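Local coordinates for fiber protein (Snake adenovirus 1, PDB 4UMI) that forms the trimeric head of the viral fibre spike and probably mediates the first attachment of the virion to a host-cell receptor, at residues T132-F137 with L160-K165; G177-D182 with L186-S191. All coordinates share one frame; numbering follows the deposited sequence.

Contact 1 of 2, residues T132-F137 with L160-K165; sequences TKRTLF and LTAHPK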
loop_
_atom_site.group_PDB
_atom_site.type_symbol
_atom_site.label_atom_id
_atom_site.label_comp_id
_atom_site.label_asym_id
_atom_site.label_seq_id
_atom_site.Cartn_x
_atom_site.Cartn_y
_atom_site.Cartn_z
ATOM N N THR A 132 4.621 -16.772 -1.379
ATOM C CA THR A 132 5.206 -15.795 -2.267
ATOM C C THR A 132 4.221 -14.669 -2.450
ATOM O O THR A 132 3.017 -14.888 -2.649
ATOM C CB THR A 132 5.509 -16.446 -3.624
ATOM O OG1 THR A 132 6.385 -17.560 -3.421
ATOM C CG2 THR A 132 6.161 -15.506 -4.575
ATOM N N LYS A 133 4.709 -13.434 -2.370
ATOM C CA LYS A 133 3.908 -12.240 -2.610
ATOM C C LYS A 133 4.512 -11.514 -3.796
ATOM O O LYS A 133 5.698 -11.216 -3.803
ATOM C CB LYS A 133 3.895 -11.291 -1.406
ATOM C CG LYS A 133 2.940 -10.119 -1.630
ATOM C CD LYS A 133 2.658 -9.148 -0.466
ATOM C CE LYS A 133 3.868 -8.497 0.080
ATOM N NZ LYS A 133 3.407 -7.494 1.099
ATOM N N ARG A 134 3.720 -11.219 -4.804
ATOM C CA ARG A 134 4.145 -10.430 -5.956
ATOM C C ARG A 134 3.348 -9.143 -5.970
ATOM O O ARG A 134 2.115 -9.195 -5.985
ATOM C CB ARG A 134 3.987 -11.176 -7.271
ATOM C CG ARG A 134 5.041 -12.264 -7.401
ATOM C CD ARG A 134 4.784 -13.209 -8.529
ATOM N NE ARG A 134 5.765 -14.313 -8.520
ATOM C CZ ARG A 134 5.487 -15.592 -8.785
ATOM N NH1 ARG A 134 4.248 -15.990 -9.083
ATOM N NH2 ARG A 134 6.455 -16.496 -8.744
ATOM N N THR A 135 4.039 -8.020 -5.933
ATOM C CA THR A 135 3.414 -6.697 -5.898
ATOM C C THR A 135 3.807 -5.861 -7.103
ATOM O O THR A 135 4.988 -5.745 -7.436
ATOM C CB THR A 135 3.808 -5.929 -4.628
ATOM O OG1 THR A 135 3.522 -6.708 -3.459
ATOM C CG2 THR A 135 3.083 -4.607 -4.514
ATOM N N LEU A 136 2.793 -5.286 -7.743
ATOM C CA LEU A 136 2.967 -4.287 -8.782
ATOM C C LEU A 136 2.677 -2.894 -8.190
ATOM O O LEU A 136 1.574 -2.691 -7.685
ATOM C CB LEU A 136 2.023 -4.556 -9.939
ATOM C CG LEU A 136 2.153 -3.606 -11.117
ATOM C CD1 LEU A 136 3.474 -3.791 -11.858
ATOM C CD2 LEU A 136 0.976 -3.777 -12.082
ATOM N N PHE A 137 3.619 -1.978 -8.286
ATOM C CA PHE A 137 3.439 -0.605 -7.903
ATOM C C PHE A 137 3.380 0.211 -9.190
ATOM O O PHE A 137 4.123 -0.041 -10.130
ATOM C CB PHE A 137 4.615 -0.109 -7.053
ATOM C CG PHE A 137 4.819 -0.821 -5.762
ATOM C CD1 PHE A 137 5.656 -1.929 -5.645
ATOM C CD2 PHE A 137 4.242 -0.317 -4.611
ATOM C CE1 PHE A 137 5.856 -2.485 -4.385
ATOM C CE2 PHE A 137 4.437 -0.896 -3.384
ATOM C CZ PHE A 137 5.232 -1.992 -3.266
ATOM N N LEU A 160 4.102 -9.842 -15.018
ATOM C CA LEU A 160 2.683 -9.506 -15.102
ATOM C C LEU A 160 1.822 -10.701 -15.532
ATOM O O LEU A 160 0.687 -10.883 -15.055
ATOM C CB LEU A 160 2.464 -8.344 -16.039
ATOM C CG LEU A 160 2.997 -7.013 -15.507
ATOM C CD1 LEU A 160 2.932 -5.964 -16.580
ATOM C CD2 LEU A 160 2.260 -6.540 -14.263
ATOM N N THR A 161 2.352 -11.558 -16.413
ATOM C CA THR A 161 1.577 -12.659 -16.962
ATOM C C THR A 161 1.417 -13.761 -15.923
ATOM O O THR A 161 0.505 -14.581 -16.012
ATOM C CB THR A 161 2.249 -13.227 -18.213
ATOM O OG1 THR A 161 3.497 -13.809 -17.863
ATOM C CG2 THR A 161 2.408 -12.209 -19.261
ATOM N N ALA A 162 2.286 -13.781 -14.919
ATOM C CA ALA A 162 2.227 -14.820 -13.885
ATOM C C ALA A 162 0.988 -14.766 -12.963
ATOM O O ALA A 162 0.653 -15.738 -12.281
ATOM C CB ALA A 162 3.509 -14.822 -13.061
ATOM N N HIS A 163 0.272 -13.653 -12.955
ATOM C CA HIS A 163 -0.821 -13.485 -12.021
ATOM C C HIS A 163 -1.859 -14.535 -12.304
ATOM O O HIS A 163 -2.154 -14.792 -13.444
ATOM C CB HIS A 163 -1.408 -12.096 -12.226
ATOM C CG HIS A 163 -2.333 -11.644 -11.148
ATOM N ND1 HIS A 163 -3.590 -12.173 -10.951
ATOM C CD2 HIS A 163 -2.179 -10.682 -10.208
ATOM C CE1 HIS A 163 -4.163 -11.573 -9.929
ATOM N NE2 HIS A 163 -3.333 -10.650 -9.471
ATOM N N PRO A 164 -2.456 -15.103 -11.251
ATOM C CA PRO A 164 -3.379 -16.220 -11.461
ATOM C C PRO A 164 -4.582 -15.848 -12.310
ATOM O O PRO A 164 -5.240 -16.732 -12.850
ATOM C CB PRO A 164 -3.776 -16.650 -10.040
ATOM C CG PRO A 164 -3.205 -15.647 -9.115
ATOM C CD PRO A 164 -2.135 -14.904 -9.833
ATOM N N LYS A 165 -4.901 -14.570 -12.449
ATOM C CA LYS A 165 -6.043 -14.145 -13.267
ATOM C C LYS A 165 -5.613 -13.536 -14.600
ATOM O O LYS A 165 -6.447 -13.205 -15.420
ATOM C CB LYS A 165 -6.903 -13.175 -12.440
ATOM C CG LYS A 165 -7.458 -13.888 -11.223
ATOM C CD LYS A 165 -7.916 -12.963 -10.125
ATOM C CE LYS A 165 -9.034 -13.597 -9.316
ATOM N NZ LYS A 165 -10.367 -13.450 -9.966
#

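Contact 2 of 2, residues G177-D182 with L186-S191; sequences GIVSVD and LTLEIS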
loop_
_atom_site.group_PDB
_atom_site.type_symbol
_atom_site.label_atom_id
_atom_site.label_comp_id
_atom_site.label_asym_id
_atom_site.label_seq_id
_atom_site.Cartn_x
_atom_site.Cartn_y
_atom_site.Cartn_z
ATOM N N GLY A 177 -8.164 0.590 -11.774
ATOM C CA GLY A 177 -7.624 0.140 -13.039
ATOM C C GLY A 177 -7.450 -1.357 -13.099
ATOM O O GLY A 177 -7.531 -2.073 -12.075
ATOM N N ILE A 178 -7.195 -1.832 -14.299
ATOM C CA ILE A 178 -6.814 -3.205 -14.523
ATOM C C ILE A 178 -5.589 -3.194 -15.413
ATOM O O ILE A 178 -5.624 -2.629 -16.497
ATOM C CB ILE A 178 -7.913 -4.069 -15.190
ATOM C CG1 ILE A 178 -9.163 -4.205 -14.313
ATOM C CG2 ILE A 178 -7.373 -5.432 -15.537
ATOM C CD1 ILE A 178 -10.383 -4.658 -15.090
ATOM N N VAL A 179 -4.500 -3.814 -14.945
ATOM C CA VAL A 179 -3.306 -3.940 -15.737
ATOM C C VAL A 179 -3.195 -5.359 -16.297
ATOM O O VAL A 179 -3.394 -6.334 -15.583
ATOM C CB VAL A 179 -2.044 -3.673 -14.888
ATOM C CG1 VAL A 179 -0.779 -3.855 -15.693
ATOM C CG2 VAL A 179 -2.039 -2.265 -14.320
ATOM N N SER A 180 -2.883 -5.450 -17.580
ATOM C CA SER A 180 -2.638 -6.750 -18.207
ATOM C C SER A 180 -1.576 -6.546 -19.283
ATOM O O SER A 180 -1.199 -5.420 -19.628
ATOM C CB SER A 180 -3.933 -7.270 -18.823
ATOM O OG SER A 180 -4.384 -6.440 -19.867
ATOM N N VAL A 181 -1.029 -7.649 -19.777
ATOM C CA VAL A 181 -0.041 -7.572 -20.840
ATOM C C VAL A 181 -0.397 -8.595 -21.924
ATOM O O VAL A 181 -0.878 -9.682 -21.622
ATOM C CB VAL A 181 1.395 -7.767 -20.284
ATOM C CG1 VAL A 181 1.605 -9.173 -19.742
ATOM C CG2 VAL A 181 2.455 -7.404 -21.310
ATOM N N ASP A 182 -0.143 -8.218 -23.172
ATOM C CA ASP A 182 -0.371 -9.130 -24.302
ATOM C C ASP A 182 0.704 -8.864 -25.325
ATOM O O ASP A 182 0.857 -7.740 -25.809
ATOM C CB ASP A 182 -1.771 -8.899 -24.864
ATOM C CG ASP A 182 -2.168 -9.900 -25.931
ATOM O OD1 ASP A 182 -1.528 -10.959 -26.067
ATOM O OD2 ASP A 182 -3.161 -9.605 -26.619
ATOM N N LEU A 186 1.774 -3.587 -22.454
ATOM C CA LEU A 186 1.002 -3.395 -21.231
ATOM C C LEU A 186 -0.218 -2.549 -21.541
ATOM O O LEU A 186 -0.084 -1.527 -22.225
ATOM C CB LEU A 186 1.906 -2.733 -20.208
ATOM C CG LEU A 186 1.263 -2.386 -18.875
ATOM C CD1 LEU A 186 2.291 -2.465 -17.763
ATOM C CD2 LEU A 186 0.608 -1.020 -18.867
ATOM N N THR A 187 -1.363 -2.949 -21.008
ATOM C CA THR A 187 -2.551 -2.129 -21.013
ATOM C C THR A 187 -3.015 -1.859 -19.586
ATOM O O THR A 187 -3.066 -2.798 -18.801
ATOM C CB THR A 187 -3.711 -2.771 -21.785
ATOM O OG1 THR A 187 -3.336 -2.946 -23.156
ATOM C CG2 THR A 187 -4.989 -1.906 -21.742
ATOM N N LEU A 188 -3.324 -0.585 -19.290
ATOM C CA LEU A 188 -3.959 -0.221 -18.028
ATOM C C LEU A 188 -5.299 0.367 -18.440
ATOM O O LEU A 188 -5.351 1.459 -19.022
ATOM C CB LEU A 188 -3.114 0.807 -17.272
ATOM C CG LEU A 188 -3.880 1.488 -16.092
ATOM C CD1 LEU A 188 -4.293 0.567 -14.980
ATOM C CD2 LEU A 188 -3.170 2.700 -15.599
ATOM N N GLU A 189 -6.358 -0.355 -18.120
ATOM C CA GLU A 189 -7.725 0.124 -18.375
ATOM C C GLU A 189 -8.229 0.806 -17.126
ATOM O O GLU A 189 -7.896 0.345 -16.056
ATOM C CB GLU A 189 -8.640 -1.071 -18.688
ATOM C CG GLU A 189 -8.249 -1.837 -19.915
ATOM C CD GLU A 189 -9.383 -2.582 -20.540
ATOM O OE1 GLU A 189 -10.387 -2.937 -19.840
ATOM O OE2 GLU A 189 -9.254 -2.811 -21.759
ATOM N N ILE A 190 -9.010 1.869 -17.250
ATOM C CA ILE A 190 -9.434 2.656 -16.117
ATOM C C ILE A 190 -10.937 2.838 -16.030
ATOM O O ILE A 190 -11.629 2.931 -17.004
ATOM C CB ILE A 190 -8.741 4.041 -16.073
ATOM C CG1 ILE A 190 -8.966 4.836 -17.374
ATOM C CG2 ILE A 190 -7.270 3.847 -15.864
ATOM C CD1 ILE A 190 -8.367 6.207 -17.370
ATOM N N SER A 191 -11.434 2.900 -14.813
ATOM C CA SER A 191 -12.864 2.976 -14.518
ATOM C C SER A 191 -13.465 4.316 -14.863
ATOM O O SER A 191 -14.654 4.398 -15.087
ATOM C CB SER A 191 -13.151 2.632 -13.039
ATOM O OG SER A 191 -12.536 3.560 -12.166
#

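Contact 1 of 2, residues T132-F137 with L160-K165
The CA atoms of Leu136 and Leu160 lie 8.2 Å apart, and those of Arg134 and His163 8.4 Å apart, where strand 131-140 passes the end of helix 154-161, and no hydrogen bond crosses. Side chains alone bridge the separation, and the surface they bury is modest, 130 Å² in all. With CG anti to its backbone N (chi1 -178°), Leu136 reaches out from the strand and presents both of its methyls to a single branch of Leu160. CD2 of Leu160 lies 3.7 Å from CD2 of Leu136 and 3.8 Å from CD1 of Leu136, and the two side chains cross at about a right angle. CA and CB of Leu160 do not aim at the strand; the methyl gets there through the torsion that sets CG anti to the carbonyl carbon (chi1 -69°). Two residues away on each segment, at the more exposed end, Ala162 CB comes obliquely to the guanidinium of Arg134, 4.2 Å from NH1. Thr132 CG2 lies 3.9 Å above the plane of that same group, offset toward the rim of one face. Glu125 pairs with the charge through a salt bridge to NE, and Tyr204 OH is hydrogen-bonded to NH1. Past the helix, the backbone N of Lys165 donates to His163 ND1 (3.1 Å), lying in the imidazole plane, which ties the turn to the ring; Trp168 and Tyr204 meet His163 edge-to-face. The contact thus joins helix 154-161 to a sheet of the fibre head domain by apolar packing, in which Leu136 also touches Val179 and Trp168, while the polar partners Glu125 and Tyr204 of Arg134 stand on neighbouring strands and residues 160-165 offer it the methyl of Ala162.

Contact 2 of 2, residues G177-D182 with L186-S191
Thr187 N donates to Ser180 O at 2.8 Å, nearly straight at 169°, and Ser180 N returns a bond to Thr187 O at 2.9 Å. Ile178 and Glu189 form a second hydrogen-bonded pair of this kind, so four backbone bonds zip up the antiparallel hairpin, with Gly177-Ile190, Val179-Leu188 and Val181-Leu186 as non-hydrogen-bonded pairs. Thr187 O also receives the CA-H of Val179, at a CA to O distance of 3.3 Å. Val179, Leu186 and Leu188 share one face. Val179 divides its methyls between the two leucines: CG1 meets Leu186 CD1 at 4.0 Å, and CG2 meets Leu188 CD1 at 3.7 Å. Having CG1 anti to the backbone N (chi1 178°) spreads the branches this way. The same Leu188 methyl lies 3.9 Å from the bare CA of Gly177. On the other face, Ser180 OG stands 4.2 Å from Thr187 CB, and Thr187 OG1 is hydrogen-bonded to Lys149. Strand 175-182 runs between strands 185-190 and 168-172, while 148-151 lies beyond 185-190, an outermost strand of this sheet within the chain. The leucine face packs on helix 154-161 through Leu160 and on strand 118-128 through Phe119 and Phe121, the interior of the head's beta-sandwich.

The two contacts do different work in one head domain. Contact 2 lies within a sheet, between hairpin neighbours, and is held mainly by backbone bonds; contact 1 spans strand and helix end with side chains alone and buries about a third as much surface. Both are partly buried: leucines and a valine lie inside, while Ala162 in contact 1 and Glu189 in contact 2 are exposed. Their centres are about 13 Å apart, yet they share a core: Leu160 CD1 packs on Leu186 CD1 at 3.7 Å, and Leu136 CD2 lies 4.0 Å from Val179 CG1. Only contact 1 reaches the trimer interface, where Lys133 makes a cation-pi contact with Phe137 of a neighbouring subunit.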